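Local coordinates for putative type VI secretion protein (Escherichia coli, PDB 6SKI) that acts as a type VI secretion effector, probably a phospholipase of the alpha/beta-hydrolase clan, carried by the VgrG spike, at residues A[66-71]-A[525-530]; A[77-82]-A[518-523]; A[428-433]-A[461-466]. All coordinates share one frame; numbering follows the deposited sequence.

Contact 1 of 3, residues A[66-71]-A[525-530]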
# COMPACT_ATOMS: atom_id res chain seq x y z
N ALA A 66 -5.43 -24.65 -12.99
CA ALA A 66 -5.06 -25.24 -14.27
C ALA A 66 -3.57 -25.09 -14.55
O ALA A 66 -2.96 -25.97 -15.17
CB ALA A 66 -5.88 -24.62 -15.40
N ARG A 67 -2.96 -23.97 -14.14
CA ARG A 67 -1.52 -23.82 -14.31
C ARG A 67 -0.76 -24.85 -13.48
O ARG A 67 0.33 -25.28 -13.86
CB ARG A 67 -1.08 -22.41 -13.95
CG ARG A 67 -1.79 -21.33 -14.73
CD ARG A 67 -1.08 -21.04 -16.04
NE ARG A 67 0.32 -20.70 -15.83
CZ ARG A 67 1.14 -20.32 -16.80
NH1 ARG A 67 0.70 -20.23 -18.05
NH2 ARG A 67 2.40 -20.02 -16.53
N GLN A 68 -1.32 -25.23 -12.34
CA GLN A 68 -0.85 -26.39 -11.60
C GLN A 68 -1.51 -27.64 -12.18
O GLN A 68 -2.46 -27.56 -12.96
CB GLN A 68 -1.18 -26.25 -10.11
CG GLN A 68 -1.23 -24.81 -9.61
CD GLN A 68 0.09 -24.08 -9.76
OE1 GLN A 68 0.12 -22.92 -10.15
NE2 GLN A 68 1.19 -24.76 -9.46
N GLY A 69 -0.99 -28.80 -11.80
CA GLY A 69 -1.57 -30.02 -12.33
C GLY A 69 -2.83 -30.42 -11.61
O GLY A 69 -2.95 -31.55 -11.13
N VAL A 70 -3.80 -29.51 -11.53
CA VAL A 70 -5.05 -29.74 -10.82
C VAL A 70 -6.19 -29.61 -11.82
O VAL A 70 -6.61 -28.49 -12.16
CB VAL A 70 -5.23 -28.76 -9.65
CG1 VAL A 70 -6.45 -29.13 -8.84
CG2 VAL A 70 -3.99 -28.75 -8.77
N ASN A 71 -6.70 -30.74 -12.29
CA ASN A 71 -7.89 -30.73 -13.13
C ASN A 71 -9.11 -30.26 -12.34
O ASN A 71 -9.09 -30.19 -11.11
CB ASN A 71 -8.09 -32.12 -13.76
CG ASN A 71 -8.63 -33.15 -12.79
OD1 ASN A 71 -9.66 -32.96 -12.14
ND2 ASN A 71 -7.93 -34.27 -12.69
N PRO A 525 -4.88 -18.78 -4.43
CA PRO A 525 -4.48 -17.37 -4.38
C PRO A 525 -3.25 -17.12 -3.55
O PRO A 525 -2.46 -16.23 -3.87
CB PRO A 525 -5.72 -16.69 -3.77
CG PRO A 525 -6.82 -17.67 -3.96
CD PRO A 525 -6.17 -18.99 -3.75
N ASN A 526 -3.05 -17.89 -2.49
CA ASN A 526 -1.98 -17.68 -1.53
C ASN A 526 -0.98 -18.82 -1.60
O ASN A 526 -0.44 -19.26 -0.59
CB ASN A 526 -2.54 -17.54 -0.12
CG ASN A 526 -3.57 -16.44 -0.02
OD1 ASN A 526 -3.26 -15.27 -0.25
ND2 ASN A 526 -4.79 -16.80 0.31
N LYS A 527 -0.71 -19.28 -2.81
CA LYS A 527 0.16 -20.43 -2.97
C LYS A 527 1.61 -20.02 -2.75
O LYS A 527 2.03 -18.95 -3.22
CB LYS A 527 -0.01 -21.02 -4.37
CG LYS A 527 1.25 -21.59 -4.99
CD LYS A 527 1.17 -21.55 -6.49
CE LYS A 527 2.54 -21.52 -7.12
NZ LYS A 527 2.47 -21.08 -8.54
N PRO A 528 2.38 -20.83 -2.03
CA PRO A 528 3.77 -20.46 -1.74
C PRO A 528 4.61 -20.45 -3.00
O PRO A 528 4.35 -21.17 -3.97
CB PRO A 528 4.22 -21.56 -0.78
CG PRO A 528 3.35 -22.71 -1.14
CD PRO A 528 2.02 -22.08 -1.35
N ASN A 529 5.65 -19.62 -2.99
CA ASN A 529 6.63 -19.66 -4.05
C ASN A 529 7.38 -20.99 -3.98
O ASN A 529 7.48 -21.61 -2.93
CB ASN A 529 7.58 -18.48 -3.93
CG ASN A 529 8.29 -18.15 -5.22
OD1 ASN A 529 7.65 -17.96 -6.26
ND2 ASN A 529 9.61 -18.08 -5.17
N ASP A 530 7.89 -21.42 -5.13
CA ASP A 530 8.50 -22.74 -5.20
C ASP A 530 9.69 -22.84 -4.26
O ASP A 530 10.52 -21.93 -4.18
CB ASP A 530 8.93 -23.06 -6.63
CG ASP A 530 8.72 -24.52 -6.98
OD1 ASP A 530 7.68 -24.85 -7.59
OD2 ASP A 530 9.60 -25.35 -6.66

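Contact 2 of 3, residues A[77-82]-A[518-523]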
# COMPACT_ATOMS: atom_id res chain seq x y z
N SER A 77 -12.56 -31.32 -5.73
CA SER A 77 -12.26 -32.18 -4.60
C SER A 77 -11.41 -31.47 -3.56
O SER A 77 -11.59 -31.71 -2.36
CB SER A 77 -11.57 -33.46 -5.07
OG SER A 77 -12.30 -34.09 -6.10
N CYS A 78 -10.50 -30.60 -3.99
CA CYS A 78 -9.73 -29.79 -3.05
C CYS A 78 -10.65 -28.85 -2.27
O CYS A 78 -10.51 -28.70 -1.05
CB CYS A 78 -8.66 -28.99 -3.78
SG CYS A 78 -7.29 -29.95 -4.45
N GLU A 79 -11.58 -28.21 -2.97
CA GLU A 79 -12.54 -27.34 -2.30
C GLU A 79 -13.38 -28.11 -1.29
O GLU A 79 -13.59 -27.65 -0.17
CB GLU A 79 -13.43 -26.65 -3.32
CG GLU A 79 -14.48 -25.75 -2.69
CD GLU A 79 -14.91 -24.62 -3.60
OE1 GLU A 79 -14.22 -23.58 -3.61
OE2 GLU A 79 -15.93 -24.77 -4.30
N ASP A 80 -13.85 -29.30 -1.68
CA ASP A 80 -14.65 -30.12 -0.78
C ASP A 80 -13.84 -30.57 0.43
O ASP A 80 -14.34 -30.58 1.56
CB ASP A 80 -15.19 -31.33 -1.54
CG ASP A 80 -16.46 -31.01 -2.30
OD1 ASP A 80 -16.86 -29.83 -2.33
OD2 ASP A 80 -17.05 -31.95 -2.88
N PHE A 81 -12.58 -30.95 0.20
CA PHE A 81 -11.68 -31.33 1.28
C PHE A 81 -11.54 -30.20 2.29
O PHE A 81 -11.72 -30.39 3.49
CB PHE A 81 -10.32 -31.69 0.68
CG PHE A 81 -9.43 -32.50 1.58
CD1 PHE A 81 -9.83 -32.84 2.86
CD2 PHE A 81 -8.19 -32.91 1.14
CE1 PHE A 81 -9.00 -33.58 3.67
CE2 PHE A 81 -7.36 -33.65 1.95
CZ PHE A 81 -7.77 -33.98 3.21
N LEU A 82 -11.24 -28.99 1.80
CA LEU A 82 -11.07 -27.86 2.70
C LEU A 82 -12.37 -27.54 3.44
O LEU A 82 -12.34 -27.25 4.64
CB LEU A 82 -10.58 -26.64 1.93
CG LEU A 82 -10.22 -25.43 2.80
CD1 LEU A 82 -8.95 -25.69 3.59
CD2 LEU A 82 -10.08 -24.19 1.93
N GLY A 518 -22.10 -20.35 -14.99
CA GLY A 518 -22.40 -21.42 -14.07
C GLY A 518 -21.23 -22.30 -13.71
O GLY A 518 -21.37 -23.15 -12.82
N ASN A 519 -20.09 -22.15 -14.37
CA ASN A 519 -18.91 -22.92 -14.03
C ASN A 519 -18.16 -22.26 -12.87
O ASN A 519 -18.44 -21.13 -12.48
CB ASN A 519 -17.97 -23.04 -15.23
CG ASN A 519 -17.23 -21.76 -15.52
OD1 ASN A 519 -17.77 -20.67 -15.34
ND2 ASN A 519 -15.98 -21.88 -15.95
N LYS A 520 -17.19 -23.00 -12.33
CA LYS A 520 -16.30 -22.48 -11.31
C LYS A 520 -14.86 -22.64 -11.77
O LYS A 520 -14.45 -23.74 -12.17
CB LYS A 520 -16.52 -23.18 -9.97
CG LYS A 520 -17.40 -22.39 -9.02
CD LYS A 520 -17.39 -22.99 -7.62
CE LYS A 520 -17.69 -24.47 -7.66
NZ LYS A 520 -17.95 -25.00 -6.29
N ALA A 521 -14.10 -21.56 -11.73
CA ALA A 521 -12.68 -21.56 -12.01
C ALA A 521 -11.92 -21.47 -10.69
O ALA A 521 -12.28 -20.67 -9.82
CB ALA A 521 -12.29 -20.39 -12.92
N PHE A 522 -10.88 -22.28 -10.56
CA PHE A 522 -10.23 -22.51 -9.28
C PHE A 522 -8.81 -21.96 -9.30
O PHE A 522 -8.05 -22.19 -10.24
CB PHE A 522 -10.21 -24.01 -8.97
CG PHE A 522 -11.55 -24.54 -8.56
CD1 PHE A 522 -12.34 -25.23 -9.47
CD2 PHE A 522 -12.03 -24.35 -7.28
CE1 PHE A 522 -13.57 -25.72 -9.10
CE2 PHE A 522 -13.26 -24.84 -6.91
CZ PHE A 522 -14.03 -25.52 -7.82
N VAL A 523 -8.47 -21.22 -8.25
CA VAL A 523 -7.17 -20.59 -8.09
C VAL A 523 -6.62 -20.95 -6.72
O VAL A 523 -7.38 -21.15 -5.77
CB VAL A 523 -7.26 -19.06 -8.26
CG1 VAL A 523 -8.19 -18.47 -7.23
CG2 VAL A 523 -5.89 -18.42 -8.18

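Contact 3 of 3, residues A[428-433]-A[461-466]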
# COMPACT_ATOMS: atom_id res chain seq x y z
N ALA A 428 11.32 7.32 10.58
CA ALA A 428 10.79 8.60 10.11
C ALA A 428 11.18 9.74 11.04
O ALA A 428 11.54 10.82 10.58
CB ALA A 428 9.27 8.51 9.96
N GLN A 429 11.12 9.51 12.35
CA GLN A 429 11.51 10.53 13.31
C GLN A 429 12.99 10.86 13.20
O GLN A 429 13.39 12.00 13.44
CB GLN A 429 11.15 10.08 14.72
CG GLN A 429 9.69 10.29 15.07
CD GLN A 429 9.23 9.43 16.23
OE1 GLN A 429 10.04 8.76 16.87
NE2 GLN A 429 7.94 9.44 16.51
N GLU A 430 13.82 9.87 12.86
CA GLU A 430 15.21 10.18 12.55
C GLU A 430 15.31 11.05 11.30
O GLU A 430 16.13 11.97 11.25
CB GLU A 430 16.01 8.89 12.36
CG GLU A 430 16.63 8.35 13.62
CD GLU A 430 17.49 7.13 13.36
OE1 GLU A 430 17.66 6.31 14.29
OE2 GLU A 430 17.98 6.99 12.23
N ALA A 431 14.48 10.77 10.30
CA ALA A 431 14.51 11.56 9.07
C ALA A 431 14.03 12.99 9.27
O ALA A 431 14.22 13.81 8.36
CB ALA A 431 13.66 10.89 7.99
N GLY A 432 13.43 13.31 10.41
CA GLY A 432 12.92 14.64 10.67
C GLY A 432 11.41 14.73 10.73
O GLY A 432 10.88 15.80 11.05
N VAL A 433 10.70 13.65 10.43
CA VAL A 433 9.24 13.67 10.43
C VAL A 433 8.73 13.76 11.85
O VAL A 433 9.27 13.13 12.77
CB VAL A 433 8.69 12.43 9.71
CG1 VAL A 433 7.24 12.62 9.38
CG2 VAL A 433 9.49 12.16 8.45
N GLN A 461 17.59 -2.75 15.79
CA GLN A 461 17.98 -3.31 14.50
C GLN A 461 17.77 -2.29 13.40
O GLN A 461 18.65 -2.11 12.54
CB GLN A 461 17.19 -4.59 14.22
CG GLN A 461 17.63 -5.76 15.06
CD GLN A 461 16.82 -6.99 14.79
OE1 GLN A 461 15.96 -7.00 13.91
NE2 GLN A 461 17.07 -8.04 15.55
N GLY A 462 16.66 -1.56 13.44
CA GLY A 462 16.44 -0.53 12.44
C GLY A 462 17.56 0.49 12.47
O GLY A 462 18.15 0.79 11.43
N LYS A 463 17.92 0.96 13.66
CA LYS A 463 19.02 1.91 13.76
C LYS A 463 20.27 1.34 13.13
O LYS A 463 20.96 2.02 12.36
CB LYS A 463 19.28 2.27 15.23
CG LYS A 463 18.13 2.99 15.89
CD LYS A 463 18.41 3.26 17.35
CE LYS A 463 17.22 3.91 18.04
NZ LYS A 463 16.80 5.16 17.36
N ALA A 464 20.53 0.05 13.36
CA ALA A 464 21.74 -0.56 12.82
C ALA A 464 21.73 -0.52 11.30
O ALA A 464 22.75 -0.21 10.67
CB ALA A 464 21.87 -2.00 13.32
N VAL A 465 20.58 -0.80 10.68
CA VAL A 465 20.54 -0.76 9.22
C VAL A 465 20.56 0.68 8.74
O VAL A 465 21.01 0.97 7.62
CB VAL A 465 19.34 -1.56 8.68
CG1 VAL A 465 19.18 -2.85 9.45
CG2 VAL A 465 18.07 -0.75 8.73
N ARG A 466 20.07 1.61 9.56
CA ARG A 466 20.08 3.01 9.17
C ARG A 466 21.47 3.62 9.34
O ARG A 466 21.87 4.49 8.57
CB ARG A 466 19.03 3.78 9.95
CG ARG A 466 17.62 3.49 9.47
CD ARG A 466 16.62 4.51 9.97
NE ARG A 466 16.76 4.73 11.40
CZ ARG A 466 16.04 4.10 12.32
NH1 ARG A 466 15.15 3.20 11.95
NH2 ARG A 466 16.22 4.36 13.61

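Contact 1 of 3, residues A[66-71]-A[525-530]
Lys527 and Gln68 make this contact by themselves. Their side chains come from opposite directions and meet at their polar ends. Both segments are loops. Segment 66-71 leads into helix 72-85. Segment 525-530 follows strand 521-523.

At the start of 525-530, Pro525 O accepts a hydrogen bond from Asn291 ND2, and Asn526 OD1 accepts one from Arg289 NH1. The loop is therefore already fixed to another part of the chain when it reaches Lys527.

Lys527 is the residue that reaches across. Its CA lies 10.5 Å from the CA of Gln68, so the backbones stay well apart and long side chains must fill the distance. Beyond CG the lysine chain is extended. Its NZ comes to 3.4 Å from Gln68 OE1 and gives it a weak hydrogen bond. The aliphatic part is less close: Lys527 CD is 4.0 Å from the same OE1. Gln68 NE2 also lies 4.0 Å from Lys527 NZ, so the ammonium group sits nearer the oxygen than the nitrogen of the amide. Gln68 is not extended. A bend at chi2 (-61°) folds its amide to the place where NZ arrives. The Lys527 side chain also makes a cation-pi contact with Tyr290.

After Lys527, Pro528 packs on Trp492, and Asn529 ND2 makes a hydrogen bond with Ile533 O.

The contact buries 73 Å², and both touching residues are partly exposed. One long, weak bond joins a charged group to a neutral amide. This chemistry implies a light surface link: NZ lies to the side of the carbonyl oxygen, and the attraction is probably modest.

Contact 2 of 3, residues A[77-82]-A[518-523]
Glu79 lies roughly at right angles to both Lys520 and Phe522. Its carboxylate meets both, and its CB also lies against the ring edge. With CG anti to the backbone N (chi1 178°), the glutamate chain runs out from its helix towards 518-523. Lys520 crosses the end of this chain. Its NZ approaches Glu79 OE2 nearly along the C-O axis and forms a salt bridge of 2.8 Å. A bend at chi3 of Lys520 turns the ammonium group to that oxygen.

Phe522 presents its edge. Glu79 CD lies in the plane of the ring, 3.7 Å from Phe522 CE2, and Glu79 OE1 is equally close to CE2. The carboxylate and ring planes are 69° apart, so the two groups do not stack. Glu79 CB is 4.0 Å from the same CE2.

The arrangement packs helix 72-85 against strand 521-523 and the residue just before it. The strand pairs with strand 495-497 in a small antiparallel sheet. Ser496 of that partner strand touches Glu79, Lys520 and Phe522 alike.

Glu79 and Phe522 are buried, while Lys520 is partly exposed. Glu79 OE1 also makes a long, weak ion pair with Lys83 NZ.

Contact 3 of 3, residues A[428-433]-A[461-466]
Glu430 and Arg466 form a two-pronged salt bridge whose flat groups are not coplanar: the carboxylate and guanidinium planes stand 77° apart. Arg466 uses its side-on pair of nitrogens. NH2 donates to Glu430 OE1 at 2.5 Å with an N-H...O angle of 167°, and NE donates to Glu430 OE2 at 2.7 Å. Both donors reach the oxygens from above the carboxylate plane. Relative to the guanidinium, OE1 lies close to its plane and OE2 is tilted from it.

A bend at chi3 (-49°) folds the guanidinium back over its own helix. One face rests, off centre, on Gly462 C and Lys463 N.

Lys463 comes to the same carboxylate more loosely, its NZ giving Glu430 OE1 a weak bond of 3.4 Å. Asp426, one turn before Glu430, is bridged by both Lys463 NZ and Arg466 NH2. Two acids on one helix are therefore shared by two bases on the other. Arg466 also makes a cation-pi contact with Phe280.

Just beyond Glu430, helix 416-431 ends in a Schellman motif at Gly432. The whole is an interhelical salt-bridge network, joining helices that also touch the central sheet of a probable alpha/beta-hydrolase fold.

In the fold
From the N terminus, the chain first reaches 66-71, in the loop before helix 72-85, and then 77-82 on that helix. It then builds most of the central mixed sheet before contact 3 closes a short loop between helices 416-431 and 452-466. Near the C terminus, 518-523 returns to close contact 2, and 525-530 closes contact 1. The three are nested: contact 3 inside contact 2, and contact 2 inside contact 1. Contacts 1 and 2 have centres about 13 Å apart and tie the C-terminal region to an early part of the chain. Contact 3 lies on the opposite side of the chain's centre, its centre about 39 Å from that of contact 1.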